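Salmonella typhimurium DB7155 bacteriophage DET7 tailspike (Bacteriophage, PDB 2V5I) probably binds and hydrolyses the O-antigen polysaccharide of its Salmonella host, serving as the receptor-binding tailspike of a myovirus. Local coordinates at residues G73-N78 / A156-R161. Residues are numbered along the deposited sequence; the frame is centred on the assembly and turned at random.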
ATOM      1  N   GLY A  73      -9.264 -28.144 -28.550  1.00 12.30           N
ATOM      2  CA  GLY A  73      -9.500 -29.169 -27.525  1.00 12.65           C
ATOM      3  C   GLY A  73      -8.332 -29.304 -26.562  1.00 11.49           C
ATOM      4  O   GLY A  73      -7.470 -28.441 -26.501  1.00 12.34           O
ATOM      5  N   ALA A  74      -8.234 -30.469 -25.919  1.00 11.22           N
ATOM      6  CA  ALA A  74      -7.297 -30.656 -24.822  1.00 12.57           C
ATOM      7  C   ALA A  74      -6.105 -31.535 -25.228  1.00 13.62           C
ATOM      8  O   ALA A  74      -6.271 -32.600 -25.884  1.00 13.81           O
ATOM      9  CB  ALA A  74      -8.014 -31.301 -23.632  1.00 14.56           C
ATOM     10  N   LEU A  75      -4.906 -31.060 -24.881  1.00 10.99           N
ATOM     11  CA  LEU A  75      -3.683 -31.843 -24.890  1.00 10.15           C
ATOM     12  C   LEU A  75      -3.445 -32.231 -23.444  1.00  9.81           C
ATOM     13  O   LEU A  75      -3.322 -31.363 -22.585  1.00 10.97           O
ATOM     14  CB  LEU A  75      -2.540 -31.009 -25.447  1.00 11.40           C
ATOM     15  CG  LEU A  75      -1.162 -31.634 -25.485  1.00  9.86           C
ATOM     16  CD1 LEU A  75      -1.176 -32.976 -26.288  1.00 11.41           C
ATOM     17  CD2 LEU A  75      -0.135 -30.660 -26.004  1.00 11.89           C
ATOM     18  N   ILE A  76      -3.479 -33.539 -23.151  1.00 10.74           N
ATOM     19  CA  ILE A  76      -3.528 -34.062 -21.771  1.00 11.08           C
ATOM     20  C   ILE A  76      -2.195 -34.665 -21.361  1.00 10.64           C
ATOM     21  O   ILE A  76      -1.716 -35.575 -22.019  1.00  9.90           O
ATOM     22  CB  ILE A  76      -4.639 -35.126 -21.607  1.00 13.11           C
ATOM     23  CG1 ILE A  76      -5.983 -34.532 -22.005  1.00 12.87           C
ATOM     24  CG2 ILE A  76      -4.626 -35.714 -20.163  1.00 12.31           C
ATOM     25  CD1 ILE A  76      -7.069 -35.570 -22.276  1.00 15.34           C
ATOM     26  N   PHE A  77      -1.654 -34.183 -20.235  1.00 10.92           N
ATOM     27  CA  PHE A  77      -0.362 -34.642 -19.698  1.00 11.24           C
ATOM     28  C   PHE A  77      -0.627 -35.410 -18.398  1.00 11.94           C
ATOM     29  O   PHE A  77      -1.005 -34.827 -17.358  1.00 11.91           O
ATOM     30  CB  PHE A  77       0.585 -33.471 -19.378  1.00 10.51           C
ATOM     31  CG  PHE A  77       1.253 -32.799 -20.588  1.00 10.20           C
ATOM     32  CD1 PHE A  77       0.920 -33.110 -21.896  1.00 10.85           C
ATOM     33  CD2 PHE A  77       2.243 -31.834 -20.388  1.00 11.65           C
ATOM     34  CE1 PHE A  77       1.591 -32.470 -22.969  1.00 10.28           C
ATOM     35  CE2 PHE A  77       2.895 -31.232 -21.411  1.00 11.74           C
ATOM     36  CZ  PHE A  77       2.565 -31.528 -22.714  1.00 10.07           C
ATOM     37  N   ASN A  78      -0.399 -36.743 -18.451  1.00 11.23           N
ATOM     38  CA  ASN A  78      -0.588 -37.658 -17.335  1.00 12.76           C
ATOM     39  C   ASN A  78       0.715 -38.148 -16.761  1.00 11.10           C
ATOM     40  O   ASN A  78       1.723 -38.271 -17.470  1.00 10.56           O
ATOM     41  CB  ASN A  78      -1.340 -38.908 -17.828  1.00 12.97           C
ATOM     42  CG  ASN A  78      -2.739 -38.615 -18.312  1.00 13.53           C
ATOM     43  OD1 ASN A  78      -3.558 -38.105 -17.579  1.00 16.79           O
ATOM     44  ND2 ASN A  78      -3.020 -38.956 -19.573  1.00 19.22           N
ATOM     45  N   ALA A 156      -7.509 -23.993 -27.103  1.00  9.95           N
ATOM     46  CA  ALA A 156      -6.416 -24.975 -27.017  1.00  9.24           C
ATOM     47  C   ALA A 156      -6.031 -25.108 -25.538  1.00 10.12           C
ATOM     48  O   ALA A 156      -5.459 -24.194 -25.009  1.00  9.38           O
ATOM     49  CB  ALA A 156      -5.197 -24.518 -27.766  1.00 11.24           C
ATOM     50  N   THR A 157      -6.326 -26.256 -24.953  1.00  9.32           N
ATOM     51  CA  THR A 157      -6.164 -26.454 -23.507  1.00 10.46           C
ATOM     52  C   THR A 157      -4.990 -27.390 -23.229  1.00 11.84           C
ATOM     53  O   THR A 157      -4.961 -28.519 -23.731  1.00 12.82           O
ATOM     54  CB  THR A 157      -7.435 -27.029 -22.865  1.00 10.42           C
ATOM     55  OG1 THR A 157      -8.524 -26.130 -23.076  1.00 11.34           O
ATOM     56  CG2 THR A 157      -7.216 -27.235 -21.324  1.00 12.07           C
ATOM     57  N   LEU A 158      -4.071 -26.923 -22.382  1.00 10.88           N
ATOM     58  CA  LEU A 158      -3.085 -27.822 -21.751  1.00 11.23           C
ATOM     59  C   LEU A 158      -3.670 -28.324 -20.440  1.00 11.95           C
ATOM     60  O   LEU A 158      -3.884 -27.549 -19.530  1.00 11.36           O
ATOM     61  CB  LEU A 158      -1.718 -27.166 -21.520  1.00 10.87           C
ATOM     62  CG  LEU A 158      -0.644 -28.161 -21.087  1.00 13.13           C
ATOM     63  CD1 LEU A 158      -0.405 -29.222 -22.125  1.00 12.60           C
ATOM     64  CD2 LEU A 158       0.613 -27.383 -20.829  1.00 12.55           C
ATOM     65  N   ASP A 159      -3.927 -29.632 -20.351  1.00 10.20           N
ATOM     66  CA  ASP A 159      -4.684 -30.261 -19.241  1.00 12.06           C
ATOM     67  C   ASP A 159      -3.675 -31.143 -18.496  1.00 12.30           C
ATOM     68  O   ASP A 159      -3.337 -32.233 -18.950  1.00 13.70           O
ATOM     69  CB  ASP A 159      -5.886 -31.039 -19.831  1.00 12.73           C
ATOM     70  CG  ASP A 159      -6.765 -31.705 -18.799  1.00 15.77           C
ATOM     71  OD1 ASP A 159      -6.297 -31.952 -17.665  1.00 18.23           O
ATOM     72  OD2 ASP A 159      -7.960 -31.983 -19.153  1.00 18.99           O
ATOM     73  N   ILE A 160      -3.221 -30.675 -17.336  1.00 10.46           N
ATOM     74  CA  ILE A 160      -2.263 -31.415 -16.499  1.00 10.52           C
ATOM     75  C   ILE A 160      -3.032 -32.109 -15.384  1.00  9.72           C
ATOM     76  O   ILE A 160      -3.803 -31.488 -14.666  1.00 10.71           O
ATOM     77  CB  ILE A 160      -1.196 -30.457 -15.973  1.00 12.70           C
ATOM     78  CG1 ILE A 160      -0.351 -29.959 -17.173  1.00 14.60           C
ATOM     79  CG2 ILE A 160      -0.331 -31.176 -14.938  1.00 13.05           C
ATOM     80  CD1 ILE A 160       0.641 -28.986 -16.811  1.00 18.60           C
ATOM     81  N   ARG A 161      -2.879 -33.439 -15.280  1.00 11.27           N
ATOM     82  CA  ARG A 161      -3.748 -34.251 -14.429  1.00 13.04           C
ATOM     83  C   ARG A 161      -3.006 -34.920 -13.272  1.00 12.12           C
ATOM     84  O   ARG A 161      -1.931 -35.485 -13.455  1.00 12.54           O
ATOM     85  CB  ARG A 161      -4.406 -35.342 -15.287  1.00 13.28           C
ATOM     86  CG  ARG A 161      -5.347 -34.724 -16.224  1.00 17.51           C
ATOM     87  CD  ARG A 161      -6.235 -35.650 -16.874  1.00 17.96           C
ATOM     88  NE  ARG A 161      -7.099 -34.907 -17.758  1.00 17.77           N
ATOM     89  CZ  ARG A 161      -8.009 -35.462 -18.555  1.00 18.38           C
ATOM     90  NH1 ARG A 161      -8.170 -36.788 -18.546  1.00 18.67           N
ATOM     91  NH2 ARG A 161      -8.752 -34.690 -19.356  1.00 20.39           N
TER
HETATM   92  O   HOH W   1       0.503 -35.193 -14.902  1.00 13.66           O
HETATM   93  O   HOH W   2      -6.471 -38.945 -17.304  1.00 35.22           O
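Arg-161 reaches across from strand 156-161 and lays its side chain over Ile-76 of strand 73-78. CB sits 3.7 Å from Asn-78 OD1, and CD touches both that oxygen and Ile-76 CG2. The chain stays extended to NE, where the guanidinium spreads with one face on the isoleucine: CG2 lies 3.5 Å above its plane, toward the rim, and Ile-76 CD1 lies 3.5 Å from Arg-161 NH2. At the edge, NE bonds Asp-159 OD1 and NH2 forms a 2.8 Å salt bridge with OD2, both carboxylate oxygens being met from above their plane. NH1 reaches Asn-78 OD1 through a water. Together these bonds fix the rotation of the planar group, while Arg-181 on the next strand shares OD2. On the sheet face carrying Phe-77 and Ile-160, Leu-158 CD1 stands 3.8 Å from the centroid of the Phe-77 ring, 9° off its normal, a CH-pi contact. Five backbone bonds join the strands, running from Thr-157 N to Gly-73 O through Arg-161 N to Phe-77 O. Leu-158 and Ile-160 also meet strand 85-92, across the interior. Such in-register parallel strands, stacked coil upon coil, are characteristic of the right-handed parallel beta-helix of P22-like tailspikes.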